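Local coordinates for protein amino Transferase (Eubacterium rectale, PDB 3ELE) that probably transfers amino groups between amino acids and 2-oxo acids, using a bound pyridoxal-5'-phosphate, as a class I and II aminotransferase, at residues A[180-184]-A[185-189]; A[189-192]-A[193-197]; A[244-247]-A[248-252]; A[308-311]-A[312-315]; A[360-363]-A[364-367]. All coordinates share one frame; numbering follows the deposited sequence.

Contact 1. Residues A[180-184]-A[185-189]. With PLP (pyridoxal-5'-phosphate), chain E.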
loop_
_atom_site.group_PDB
_atom_site.type_symbol
_atom_site.label_atom_id
_atom_site.label_comp_id
_atom_site.label_asym_id
_atom_site.label_seq_id
_atom_site.Cartn_x
_atom_site.Cartn_y
_atom_site.Cartn_z
ATOM N N SER A 180 4.735 8.662 20.630
ATOM C CA SER A 180 5.475 8.364 21.853
ATOM C C SER A 180 5.764 6.846 21.960
ATOM O O SER A 180 4.812 6.049 21.997
ATOM C CB SER A 180 4.680 8.852 23.055
ATOM O OG SER A 180 5.394 8.638 24.253
ATOM N N PRO A 181 7.062 6.434 21.981
ATOM C CA PRO A 181 8.286 7.236 21.870
ATOM C C PRO A 181 8.406 8.033 20.557
ATOM O O PRO A 181 7.987 7.553 19.486
ATOM C CB PRO A 181 9.383 6.213 22.044
ATOM C CG PRO A 181 8.739 5.128 22.823
ATOM C CD PRO A 181 7.411 5.023 22.223
ATOM N N ASN A 182 8.986 9.231 20.682
ATOM C CA ASN A 182 8.962 10.274 19.643
ATOM C C ASN A 182 10.131 10.407 18.659
ATOM O O ASN A 182 11.302 10.371 19.042
ATOM C CB ASN A 182 8.821 11.630 20.362
ATOM C CG ASN A 182 8.477 12.818 19.417
ATOM O OD1 ASN A 182 9.329 13.660 19.132
ATOM N ND2 ASN A 182 7.236 12.898 18.986
ATOM N N ASN A 183 9.769 10.585 17.386
ATOM C CA ASN A 183 10.697 10.995 16.324
ATOM C C ASN A 183 10.254 12.463 16.094
ATOM O O ASN A 183 9.114 12.684 15.645
ATOM C CB ASN A 183 10.509 10.168 15.053
ATOM C CG ASN A 183 11.344 10.676 13.882
ATOM O OD1 ASN A 183 12.312 11.418 14.075
ATOM N ND2 ASN A 183 10.991 10.254 12.664
ATOM N N PRO A 184 11.164 13.441 16.262
ATOM C CA PRO A 184 12.620 13.400 16.491
ATOM C C PRO A 184 13.231 13.530 17.901
ATOM O O PRO A 184 14.452 13.329 18.033
ATOM C CB PRO A 184 13.055 14.611 15.685
ATOM C CG PRO A 184 12.085 15.584 16.029
ATOM C CD PRO A 184 10.747 14.847 16.205
ATOM N N SER A 185 12.428 13.850 18.914
ATOM C CA SER A 185 12.973 14.160 20.237
ATOM C C SER A 185 13.415 13.005 21.110
ATOM O O SER A 185 14.209 13.207 22.027
ATOM C CB SER A 185 11.979 14.985 21.049
ATOM O OG SER A 185 10.901 14.180 21.478
ATOM N N GLY A 186 12.872 11.817 20.860
ATOM C CA GLY A 186 13.085 10.664 21.726
ATOM C C GLY A 186 12.348 10.751 23.069
ATOM O O GLY A 186 12.605 9.954 23.970
ATOM N N THR A 187 11.408 11.702 23.203
ATOM C CA THR A 187 10.631 11.864 24.415
ATOM C C THR A 187 9.612 10.723 24.535
ATOM O O THR A 187 9.332 10.026 23.554
ATOM C CB THR A 187 9.881 13.220 24.448
ATOM O OG1 THR A 187 9.443 13.479 25.787
ATOM C CG2 THR A 187 8.678 13.237 23.460
ATOM N N VAL A 188 9.125 10.512 25.754
ATOM C CA VAL A 188 8.089 9.526 26.038
ATOM C C VAL A 188 7.071 10.234 26.904
ATOM O O VAL A 188 7.425 10.723 27.978
ATOM C CB VAL A 188 8.613 8.272 26.751
ATOM C CG1 VAL A 188 7.439 7.357 27.180
ATOM C CG2 VAL A 188 9.551 7.510 25.863
ATOM N N TYR A 189 5.824 10.306 26.452
ATOM C CA TYR A 189 4.772 10.961 27.246
ATOM C C TYR A 189 4.406 10.129 28.475
ATOM O O TYR A 189 4.162 8.918 28.372
ATOM C CB TYR A 189 3.518 11.295 26.437
ATOM C CG TYR A 189 3.709 12.250 25.259
ATOM C CD1 TYR A 189 4.609 13.330 25.313
ATOM C CD2 TYR A 189 2.923 12.122 24.106
ATOM C CE1 TYR A 189 4.756 14.219 24.231
ATOM C CE2 TYR A 189 3.067 13.010 23.029
ATOM C CZ TYR A 189 3.983 14.054 23.098
ATOM O OH TYR A 189 4.123 14.916 22.035
HETATM N N1 PLP E . 6.020 7.326 12.307
HETATM C C2 PLP E . 7.254 7.810 12.745
HETATM C C2A PLP E . 7.295 8.794 13.869
HETATM C C3 PLP E . 8.449 7.352 12.152
HETATM O O3 PLP E . 9.669 7.810 12.589
HETATM C C4 PLP E . 8.405 6.429 11.082
HETATM C C4A PLP E . 9.657 6.339 10.227
HETATM O O4A PLP E . 9.822 7.125 9.293
HETATM C C5 PLP E . 7.130 5.947 10.654
HETATM C C6 PLP E . 5.942 6.407 11.273
HETATM C C5A PLP E . 6.962 4.983 9.498
HETATM O O4P PLP E . 6.957 3.644 9.881
HETATM P P PLP E . 6.641 2.549 8.742
HETATM O O1P PLP E . 5.887 1.397 9.342
HETATM O O2P PLP E . 7.937 1.989 8.229
HETATM O O3P PLP E . 5.860 3.125 7.607
HETATM O O HOH W 1 4.024 7.399 25.961
#
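Asn182 reaches over the turn with its amide oxygen, and Ser185 holds that oxygen twice. The backbone N of Ser185 gives Asn182 OD1 a fairly straight bond of 3.1 Å, tilted a little from the amide plane, while Ser185 OG donates to the same Asn182 OD1 at 2.9 Å from well above that plane. Ser185 OG can do this because its chi1 of 73° tucks it back over its own backbone; there it also accepts from Thr187 N, which makes an ST turn. Two donors on one oxygen should fix the rotation of the amide, whose ND2 goes to Asn179 O. Behind it, Thr187 CG2 lies against Asn182 CB at 3.5 Å, the two side chains set at a slant. This is the Ser-Pro-Asn-Asn-Pro-Ser-Gly loop of the aminotransferase fold, following strand 173-178, with cis peptide bonds before both Pro181 and Pro184. The next side chain, Asn183, turns to the cofactor instead: its ND2 donates to O3 of PLP at 2.8 Å, and Arg372 takes its OD1. Farther along, Pro181 and Val188 lie side by side and point the same way, Pro181 CG to Val188 CG2 3.9 Å. Ser180 OG swings across to accept from Tyr189 N at 2.8 Å, and Ser180 CB is 3.9 Å from Tyr189 CD2. A water joins the same hydroxyl to Tyr189 O.

Contact 2. Residues A[189-192]-A[193-197]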
loop_
_atom_site.group_PDB
_atom_site.type_symbol
_atom_site.label_atom_id
_atom_site.label_comp_id
_atom_site.label_asym_id
_atom_site.label_seq_id
_atom_site.Cartn_x
_atom_site.Cartn_y
_atom_site.Cartn_z
ATOM N N TYR A 189 5.824 10.306 26.452
ATOM C CA TYR A 189 4.772 10.961 27.246
ATOM C C TYR A 189 4.406 10.129 28.475
ATOM O O TYR A 189 4.162 8.918 28.372
ATOM C CB TYR A 189 3.518 11.295 26.437
ATOM C CG TYR A 189 3.709 12.250 25.259
ATOM C CD1 TYR A 189 4.609 13.330 25.313
ATOM C CD2 TYR A 189 2.923 12.122 24.106
ATOM C CE1 TYR A 189 4.756 14.219 24.231
ATOM C CE2 TYR A 189 3.067 13.010 23.029
ATOM C CZ TYR A 189 3.983 14.054 23.098
ATOM O OH TYR A 189 4.123 14.916 22.035
ATOM N N SER A 190 4.444 10.777 29.641
ATOM C CA SER A 190 4.119 10.150 30.919
ATOM C C SER A 190 2.626 9.903 31.022
ATOM O O SER A 190 1.839 10.512 30.288
ATOM C CB SER A 190 4.523 11.073 32.078
ATOM O OG SER A 190 3.802 12.304 32.003
ATOM N N GLU A 191 2.242 9.051 31.971
ATOM C CA GLU A 191 0.828 8.792 32.263
ATOM C C GLU A 191 0.097 10.107 32.530
ATOM O O GLU A 191 -1.031 10.300 32.052
ATOM C CB GLU A 191 0.666 7.875 33.480
ATOM C CG GLU A 191 -0.758 7.405 33.684
ATOM C CD GLU A 191 -0.968 6.545 34.920
ATOM O OE1 GLU A 191 -0.379 6.844 35.993
ATOM O OE2 GLU A 191 -1.787 5.604 34.820
ATOM N N GLU A 192 0.744 10.998 33.284
ATOM C CA GLU A 192 0.179 12.302 33.616
ATOM C C GLU A 192 -0.123 13.110 32.341
ATOM O O GLU A 192 -1.213 13.663 32.211
ATOM C CB GLU A 192 1.104 13.061 34.582
ATOM C CG GLU A 192 0.576 14.408 35.056
ATOM C CD GLU A 192 1.496 15.087 36.065
ATOM O OE1 GLU A 192 2.198 14.393 36.840
ATOM O OE2 GLU A 192 1.498 16.335 36.095
ATOM N N THR A 193 0.829 13.146 31.412
ATOM C CA THR A 193 0.648 13.833 30.121
ATOM C C THR A 193 -0.511 13.224 29.318
ATOM O O THR A 193 -1.359 13.957 28.805
ATOM C CB THR A 193 1.951 13.804 29.307
ATOM O OG1 THR A 193 2.934 14.558 30.012
ATOM C CG2 THR A 193 1.776 14.388 27.927
ATOM N N ILE A 194 -0.559 11.888 29.263
ATOM C CA ILE A 194 -1.617 11.153 28.567
ATOM C C ILE A 194 -2.986 11.416 29.233
ATOM O O ILE A 194 -3.970 11.605 28.517
ATOM C CB ILE A 194 -1.288 9.618 28.440
ATOM C CG1 ILE A 194 0.012 9.372 27.612
ATOM C CG2 ILE A 194 -2.476 8.835 27.847
ATOM C CD1 ILE A 194 -0.013 9.886 26.127
ATOM N N LYS A 195 -3.035 11.466 30.573
ATOM C CA LYS A 195 -4.280 11.765 31.320
ATOM C C LYS A 195 -4.770 13.208 31.088
ATOM O O LYS A 195 -5.954 13.403 30.852
ATOM C CB LYS A 195 -4.129 11.501 32.830
ATOM C CG LYS A 195 -4.090 10.019 33.201
ATOM C CD LYS A 195 -3.538 9.757 34.599
ATOM C CE LYS A 195 -4.413 10.262 35.717
ATOM N NZ LYS A 195 -3.790 9.982 37.073
ATOM N N LYS A 196 -3.872 14.197 31.159
ATOM C CA LYS A 196 -4.253 15.617 30.905
ATOM C C LYS A 196 -4.772 15.809 29.477
ATOM O O LYS A 196 -5.746 16.527 29.271
ATOM C CB LYS A 196 -3.100 16.600 31.162
ATOM C CG LYS A 196 -2.708 16.755 32.622
ATOM C CD LYS A 196 -1.661 17.877 32.858
ATOM C CE LYS A 196 -2.289 19.289 32.658
ATOM N NZ LYS A 196 -1.473 20.444 33.174
ATOM N N LEU A 197 -4.103 15.162 28.513
ATOM C CA LEU A 197 -4.498 15.163 27.096
ATOM C C LEU A 197 -5.882 14.582 26.938
ATOM O O LEU A 197 -6.727 15.168 26.262
ATOM C CB LEU A 197 -3.535 14.319 26.242
ATOM C CG LEU A 197 -3.802 14.235 24.733
ATOM C CD1 LEU A 197 -3.547 15.575 24.118
ATOM C CD2 LEU A 197 -2.924 13.159 24.098
#
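Thr193 CG2 and Ile194 CD1 both come up against Tyr189 CB, each at 3.8 Å, so the base of the tyrosine sits on two methyl groups from the first turn of the helix. The threonine methyl also meets the start of the ring, with Tyr189 CG 3.9 Å from Thr193 CG2. With chi1 of -65° in Thr193, CG2 is set toward the tyrosine and OG1 toward Ser190, whose OG is 3.1 Å from Thr193 OG1. Ser190 is the N-cap residue, and its carbonyl takes the first clear helical bond, from Ile194 N at 2.9 Å, nearly straight at 167°. Lys195 N to Glu191 O and Lys196 N to Glu192 O continue the ladder. On the outer side, Glu191 CG and Lys195 CD touch at 3.8 Å through their aliphatic parts; Glu191 OE2 is hydrogen-bonded to Tyr236. One shell out, Gln159 OE1 positions the cap, hydrogen-bonded to both Thr193 OG1 and Ser190 N. A valine in place of Thr193 would keep a methyl for Tyr189 but would probably cost Gln159 OE1 one of its partners and the Ser190 hydroxyl a close polar neighbour. Ile178 of strand 173-178 backs Tyr189, Ile194 and Leu197, while Phe162 of helix 162-167 covers Thr193. The whole is an N-capped helix start, opening the helix of the beta-alpha-beta unit formed by strand 173-178, helix 191-208 and strand 213-217.

Contact 3. Residues A[244-247]-A[248-252]. With PLP (pyridoxal-5'-phosphate), chain E.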
loop_
_atom_site.group_PDB
_atom_site.type_symbol
_atom_site.label_atom_id
_atom_site.label_comp_id
_atom_site.label_asym_id
_atom_site.label_seq_id
_atom_site.Cartn_x
_atom_site.Cartn_y
_atom_site.Cartn_z
ATOM N N TYR A 244 0.406 1.129 14.315
ATOM C CA TYR A 244 1.590 0.414 14.673
ATOM C C TYR A 244 2.192 -0.257 13.434
ATOM O O TYR A 244 1.524 -0.413 12.415
ATOM C CB TYR A 244 1.216 -0.614 15.752
ATOM C CG TYR A 244 2.410 -1.369 16.278
ATOM C CD1 TYR A 244 3.284 -0.782 17.212
ATOM C CD2 TYR A 244 2.729 -2.642 15.779
ATOM C CE1 TYR A 244 4.408 -1.459 17.667
ATOM C CE2 TYR A 244 3.856 -3.332 16.230
ATOM C CZ TYR A 244 4.687 -2.745 17.176
ATOM O OH TYR A 244 5.794 -3.445 17.605
ATOM N N SER A 245 3.480 -0.558 13.510
ATOM C CA SER A 245 4.153 -1.358 12.506
ATOM C C SER A 245 5.323 -2.091 13.149
ATOM O O SER A 245 5.780 -1.717 14.228
ATOM C CB SER A 245 4.617 -0.518 11.323
ATOM O OG SER A 245 5.817 0.180 11.595
ATOM N N TYR A 246 5.793 -3.127 12.457
ATOM C CA TYR A 246 6.933 -3.945 12.893
ATOM C C TYR A 246 8.265 -3.474 12.285
ATOM O O TYR A 246 9.255 -4.201 12.337
ATOM C CB TYR A 246 6.643 -5.430 12.608
ATOM C CG TYR A 246 5.443 -5.920 13.387
ATOM C CD1 TYR A 246 4.150 -5.778 12.869
ATOM C CD2 TYR A 246 5.583 -6.479 14.662
ATOM C CE1 TYR A 246 3.030 -6.196 13.584
ATOM C CE2 TYR A 246 4.441 -6.919 15.398
ATOM C CZ TYR A 246 3.177 -6.762 14.846
ATOM O OH TYR A 246 2.038 -7.166 15.513
ATOM N N SER A 247 8.289 -2.237 11.758
ATOM C CA SER A 247 9.468 -1.655 11.126
ATOM C C SER A 247 10.644 -1.489 12.096
ATOM O O SER A 247 11.782 -1.733 11.710
ATOM C CB SER A 247 9.125 -0.317 10.452
ATOM O OG SER A 247 8.093 -0.479 9.465
ATOM N N LYS A 248 10.364 -1.111 13.343
ATOM C CA LYS A 248 11.412 -0.911 14.371
ATOM C C LYS A 248 11.564 -2.063 15.353
ATOM O O LYS A 248 12.697 -2.444 15.709
ATOM C CB LYS A 248 11.164 0.387 15.142
ATOM C CG LYS A 248 11.545 1.638 14.381
ATOM C CD LYS A 248 10.500 2.110 13.406
ATOM C CE LYS A 248 11.064 3.101 12.401
ATOM N NZ LYS A 248 10.013 3.499 11.434
ATOM N N SER A 249 10.427 -2.599 15.798
ATOM C CA SER A 249 10.378 -3.690 16.771
ATOM C C SER A 249 11.042 -4.964 16.243
ATOM O O SER A 249 11.831 -5.563 16.940
ATOM C CB SER A 249 8.931 -3.949 17.225
ATOM O OG SER A 249 8.143 -4.446 16.174
ATOM N N LEU A 250 10.755 -5.317 14.990
ATOM C CA LEU A 250 11.338 -6.476 14.307
ATOM C C LEU A 250 12.396 -6.119 13.236
ATOM O O LEU A 250 12.932 -7.026 12.604
ATOM C CB LEU A 250 10.213 -7.327 13.683
ATOM C CG LEU A 250 9.287 -8.091 14.631
ATOM C CD1 LEU A 250 8.123 -8.713 13.838
ATOM C CD2 LEU A 250 10.060 -9.169 15.426
ATOM N N SER A 251 12.702 -4.830 13.040
ATOM C CA SER A 251 13.664 -4.386 12.006
ATOM C C SER A 251 13.262 -4.826 10.587
ATOM O O SER A 251 14.109 -5.260 9.779
ATOM C CB SER A 251 15.116 -4.789 12.348
ATOM O OG SER A 251 15.563 -4.086 13.476
ATOM N N LEU A 252 11.964 -4.681 10.292
ATOM C CA LEU A 252 11.400 -5.058 9.007
ATOM C C LEU A 252 10.765 -3.850 8.278
ATOM O O LEU A 252 9.649 -3.973 7.766
ATOM C CB LEU A 252 10.370 -6.187 9.221
ATOM C CG LEU A 252 10.786 -7.448 9.971
ATOM C CD1 LEU A 252 9.634 -8.396 10.132
ATOM C CD2 LEU A 252 11.965 -8.164 9.286
HETATM N N1 PLP E . 6.020 7.326 12.307
HETATM C C2 PLP E . 7.254 7.810 12.745
HETATM C C2A PLP E . 7.295 8.794 13.869
HETATM C C3 PLP E . 8.449 7.352 12.152
HETATM O O3 PLP E . 9.669 7.810 12.589
HETATM C C4 PLP E . 8.405 6.429 11.082
HETATM C C4A PLP E . 9.657 6.339 10.227
HETATM O O4A PLP E . 9.822 7.125 9.293
HETATM C C5 PLP E . 7.130 5.947 10.654
HETATM C C6 PLP E . 5.942 6.407 11.273
HETATM C C5A PLP E . 6.962 4.983 9.498
HETATM O O4P PLP E . 6.957 3.644 9.881
HETATM P P PLP E . 6.641 2.549 8.742
HETATM O O1P PLP E . 5.887 1.397 9.342
HETATM O O2P PLP E . 7.937 1.989 8.229
HETATM O O3P PLP E . 5.860 3.125 7.607
HETATM O O HOH W 2 8.047 -1.088 15.101
HETATM O O HOH W 3 7.162 -2.718 8.149
#
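Ser249 OG donates to the phenol oxygen Tyr244 OH at 2.9 Å, the one direct side-chain hydrogen bond between 244-247 and 248-252. Putting CG anti to the backbone N (chi1 -176°) turns the Tyr244 ring so that its hydroxyl reaches Ser249; the same hydroxyl is also bonded to Glu222. Backbone bonds gather on Tyr246 O, which accepts from Leu250 N at 3.2 Å, the donor well above the carbonyl plane, and more weakly from Leu252 N. A water adds a bridge, giving a proton to Ser245 O and taking one from Ser249 N.

Apolar packing centres on Tyr246. Leu250 runs beside it in the same direction, Leu250 CD1 3.5 Å from Tyr246 CD2, while one face of the Tyr246 ring receives Tyr244, whose CE2 stands 3.6 Å above the plane, over the centre. The loop follows strand 240-245, and its Ser-Tyr-Ser-Lys sequence is consistent with Lys248 being the lysine that binds the cofactor in fold-type I PLP enzymes.

Ser245 OG donates to phosphate oxygen O1P of PLP at 2.6 Å. Ser247 OG sits within hydrogen-bonding distance of both O1P and O2P, and a second water ties it to Leu252 O as well. Arg256 of the same chain is also hydrogen-bonded to PLP. Lys248 kinks at chi2 and then extends toward the aldehyde, so that Lys248 NZ stops 3.1 Å from C4A of PLP, a separation too long for a covalent Schiff base. Tyr72 of the second subunit approaches this amine with a weak hydrogen bond.

Contact 4. Residues A[308-311]-A[312-315]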
loop_
_atom_site.group_PDB
_atom_site.type_symbol
_atom_site.label_atom_id
_atom_site.label_comp_id
_atom_site.label_asym_id
_atom_site.label_seq_id
_atom_site.Cartn_x
_atom_site.Cartn_y
_atom_site.Cartn_z
ATOM N N ALA A 308 21.354 -2.598 22.198
ATOM C CA ALA A 308 22.345 -2.049 21.259
ATOM C C ALA A 308 22.076 -0.550 21.031
ATOM O O ALA A 308 23.014 0.245 20.944
ATOM C CB ALA A 308 22.320 -2.787 19.931
ATOM N N TYR A 309 20.795 -0.179 20.934
ATOM C CA TYR A 309 20.411 1.221 20.781
ATOM C C TYR A 309 20.636 2.046 22.059
ATOM O O TYR A 309 20.991 3.242 21.972
ATOM C CB TYR A 309 18.932 1.356 20.370
ATOM C CG TYR A 309 18.536 0.852 18.982
ATOM C CD1 TYR A 309 19.288 1.177 17.847
ATOM C CD2 TYR A 309 17.326 0.160 18.789
ATOM C CE1 TYR A 309 18.891 0.770 16.567
ATOM C CE2 TYR A 309 16.901 -0.238 17.493
ATOM C CZ TYR A 309 17.692 0.068 16.390
ATOM O OH TYR A 309 17.305 -0.315 15.123
ATOM N N LYS A 310 20.362 1.439 23.221
ATOM C CA LYS A 310 20.558 2.093 24.538
ATOM C C LYS A 310 22.030 2.424 24.728
ATOM O O LYS A 310 22.350 3.522 25.160
ATOM C CB LYS A 310 20.109 1.210 25.705
ATOM C CG LYS A 310 20.145 1.879 27.112
ATOM C CD LYS A 310 20.337 0.816 28.183
ATOM C CE LYS A 310 20.214 1.364 29.597
ATOM N NZ LYS A 310 21.178 2.472 29.963
ATOM N N GLU A 311 22.902 1.462 24.431
ATOM C CA GLU A 311 24.363 1.656 24.529
ATOM C C GLU A 311 24.836 2.832 23.671
ATOM O O GLU A 311 25.644 3.631 24.132
ATOM C CB GLU A 311 25.128 0.372 24.198
ATOM C CG GLU A 311 25.051 -0.670 25.304
ATOM C CD GLU A 311 25.932 -1.903 25.069
ATOM O OE1 GLU A 311 26.473 -2.083 23.945
ATOM O OE2 GLU A 311 26.090 -2.698 26.034
ATOM N N ASN A 312 24.301 2.945 22.451
ATOM C CA ASN A 312 24.589 4.094 21.568
ATOM C C ASN A 312 24.084 5.418 22.155
ATOM O O ASN A 312 24.806 6.407 22.091
ATOM C CB ASN A 312 24.037 3.899 20.136
ATOM C CG ASN A 312 24.872 2.913 19.291
ATOM O OD1 ASN A 312 25.858 2.334 19.746
ATOM N ND2 ASN A 312 24.451 2.723 18.050
ATOM N N ARG A 313 22.871 5.418 22.732
ATOM C CA ARG A 313 22.299 6.611 23.386
ATOM C C ARG A 313 23.232 7.121 24.468
ATOM O O ARG A 313 23.594 8.282 24.459
ATOM C CB ARG A 313 20.933 6.334 24.040
ATOM C CG ARG A 313 20.234 7.597 24.616
ATOM C CD ARG A 313 19.141 7.262 25.643
ATOM N NE ARG A 313 19.665 6.465 26.750
ATOM C CZ ARG A 313 18.980 6.073 27.828
ATOM N NH1 ARG A 313 17.721 6.421 28.015
ATOM N NH2 ARG A 313 19.580 5.336 28.757
ATOM N N ASP A 314 23.612 6.230 25.380
ATOM C CA ASP A 314 24.480 6.559 26.518
ATOM C C ASP A 314 25.866 7.053 26.094
ATOM O O ASP A 314 26.398 7.995 26.667
ATOM C CB ASP A 314 24.621 5.339 27.451
ATOM C CG ASP A 314 23.307 4.928 28.096
ATOM O OD1 ASP A 314 22.372 5.725 28.069
ATOM O OD2 ASP A 314 23.206 3.819 28.656
ATOM N N LEU A 315 26.421 6.427 25.065
ATOM C CA LEU A 315 27.736 6.807 24.543
ATOM C C LEU A 315 27.657 8.231 23.948
ATOM O O LEU A 315 28.418 9.100 24.337
ATOM C CB LEU A 315 28.198 5.780 23.506
ATOM C CG LEU A 315 29.643 5.773 23.022
ATOM C CD1 LEU A 315 30.598 5.393 24.182
ATOM C CD2 LEU A 315 29.776 4.738 21.896
HETATM O O HOH W 4 25.506 -0.243 20.504
#
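Lys310 O accepts from Asp314 N at 3.0 Å with an almost straight N-H (171°), one rung of the regular i to i+4 ladder in helix 306-323 that also links Tyr309 O with Arg313 N and Glu311 O with Leu315 N. On this turn sits a salt-bridge network of three residues, in which Asp314 meets Lys310 from one turn back (i to i+4) and Arg313 from the adjacent position.

Asp314 is its centre, and each carboxylate oxygen has its own cation. Asp314 OD2 takes Lys310 NZ at 2.8 Å on its syn lone pair; the lysine leaves the helix pointing outward, and the bend at its last torsion (chi4 -59°) turns the amine to the acid. Asp314 OD1 is held side-on by Arg313, NE at 3.1 Å and NH2 at 2.9 Å both landing on that one oxygen, with Asp314 CG at the edge of the guanidinium and in its plane. Replacing Asp314 by alanine would probably leave Lys310 NZ and Arg313 NH2, 3.5 Å apart, without the carboxylate that joins them, and with more left to Asp226. That second acid probably helps to balance the pair, through a salt bridge to Arg313 NH2 and a long, weak ion pair with Lys310. Pro330 O takes Arg313 NH1.

Tyr309 and Asn312 point into the protein. Tyr309 packs against Phe334 and bonds through its OH to Ser46 N, while Asn312 lies against helix 379-396 and sends ND2 to Tyr375 O. Its other amide atom, Asn312 OD1, accepts from a water at 2.7 Å, and the same water donates to Ala308 O at 2.6 Å.

Contact 5. Residues A[360-363]-A[364-367]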
loop_
_atom_site.group_PDB
_atom_site.type_symbol
_atom_site.label_atom_id
_atom_site.label_comp_id
_atom_site.label_asym_id
_atom_site.label_seq_id
_atom_site.Cartn_x
_atom_site.Cartn_y
_atom_site.Cartn_z
ATOM N N VAL A 360 20.985 16.892 11.406
ATOM C CA VAL A 360 19.809 17.449 10.741
ATOM C C VAL A 360 19.177 18.572 11.565
ATOM O O VAL A 360 18.854 18.363 12.733
ATOM C CB VAL A 360 18.763 16.299 10.526
ATOM C CG1 VAL A 360 17.479 16.812 9.917
ATOM C CG2 VAL A 360 19.357 15.174 9.640
ATOM N N ALA A 361 18.975 19.742 10.943
ATOM C CA ALA A 361 18.322 20.894 11.599
ATOM C C ALA A 361 16.890 20.511 11.932
ATOM O O ALA A 361 16.229 19.858 11.131
ATOM C CB ALA A 361 18.352 22.145 10.709
ATOM N N ALA A 362 16.430 20.899 13.122
ATOM C CA ALA A 362 15.100 20.550 13.596
ATOM C C ALA A 362 13.987 21.538 13.173
ATOM O O ALA A 362 12.833 21.360 13.566
ATOM C CB ALA A 362 15.120 20.349 15.106
ATOM N N ASP A 363 14.323 22.536 12.341
ATOM C CA ASP A 363 13.365 23.556 11.851
ATOM C C ASP A 363 12.196 22.889 11.130
ATOM O O ASP A 363 11.047 23.183 11.420
ATOM C CB ASP A 363 14.014 24.561 10.890
ATOM C CG ASP A 363 15.313 25.166 11.436
ATOM O OD1 ASP A 363 16.165 24.392 11.911
ATOM O OD2 ASP A 363 15.511 26.379 11.321
ATOM N N GLY A 364 12.518 21.960 10.236
ATOM C CA GLY A 364 11.543 21.164 9.481
ATOM C C GLY A 364 10.662 20.268 10.342
ATOM O O GLY A 364 9.554 19.936 9.934
ATOM N N PHE A 365 11.163 19.868 11.518
ATOM C CA PHE A 365 10.376 19.131 12.520
ATOM C C PHE A 365 9.518 20.085 13.384
ATOM O O PHE A 365 8.763 19.631 14.227
ATOM C CB PHE A 365 11.270 18.258 13.416
ATOM C CG PHE A 365 12.081 17.224 12.665
ATOM C CD1 PHE A 365 13.326 17.545 12.137
ATOM C CD2 PHE A 365 11.629 15.908 12.522
ATOM C CE1 PHE A 365 14.086 16.582 11.434
ATOM C CE2 PHE A 365 12.373 14.948 11.826
ATOM C CZ PHE A 365 13.615 15.293 11.279
ATOM N N GLY A 366 9.623 21.393 13.162
ATOM C CA GLY A 366 8.905 22.408 13.911
ATOM C C GLY A 366 9.694 22.941 15.086
ATOM O O GLY A 366 9.097 23.558 15.946
ATOM N N CYS A 367 11.024 22.746 15.100
ATOM C CA CYS A 367 11.907 23.184 16.213
ATOM C C CYS A 367 13.218 23.907 15.845
ATOM O O CYS A 367 14.291 23.283 15.849
ATOM C CB CYS A 367 12.202 21.993 17.141
ATOM S SG CYS A 367 11.513 22.183 18.703
#
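Ala362 O is gripped by two backbone amides from the turn that follows it. Cys367 N makes the shorter bond to Ala362 O, 2.7 Å and bent to 151°, coming from well above the carbonyl plane; Phe365 N adds a weak one. One residue on, Asp363 O accepts from Gly366 N at 2.9 Å, again from far above its plane. The 6-to-1 bond from Cys367 to Ala362 enclosing the 5-to-2 bond from Gly366 to Asp363, with a glycine of positive phi at 366, is the Schellman motif. At that phi of 93° a CB would collide with the carbonyl oxygen of Phe365, which suits glycine.

Phe365 has CG anti to its carbonyl carbon (chi1 -59°), which lays the ring back along the incoming strand. Toward 360-363 the ring presents its edge: Val360 CG1 meets Phe365 CE1 at 3.7 Å in the ring plane, the two side chains crossing at about a right angle, and Ala361 O also lies in that plane, 3.8 Å from Phe365 CD1. Near the other end Ala362 CB rests against Cys367 CB at 3.9 Å.

The turn links strand 360-361 to strand 370-374 in the four-stranded antiparallel sheet, with Val360 and Ala362 paired to Arg372 and Trp370. Phe337 of strand 335-339 touches both Ala362 and Cys367, Ile18 of helix 17-32 packs on Val360 and Phe365, and helix 345-353 lies along Ala361 and Asp363.

How the contacts relate
Contacts 1 and 3 are the two that touch the cofactor, one at the O3 oxygen on the pyridine ring and the other at the phosphate and the aldehyde carbon; their centres are about 16 Å apart and their nearest atoms about 7 Å. Contact 2 continues directly from contact 1 through the shared Tyr189, leading from the pocket loop into its helix, about 13 Å between centres. Contact 5 touches contact 1: Pro184 CG packs on Phe365 CD2 at 3.6 Å, and the Phe365 side chain is about 8 Å from PLP. Contact 4 comes within about 4 Å of contact 3 (nearest atoms) without touching it, and its Tyr309 side chain is about 11 Å from the cofactor.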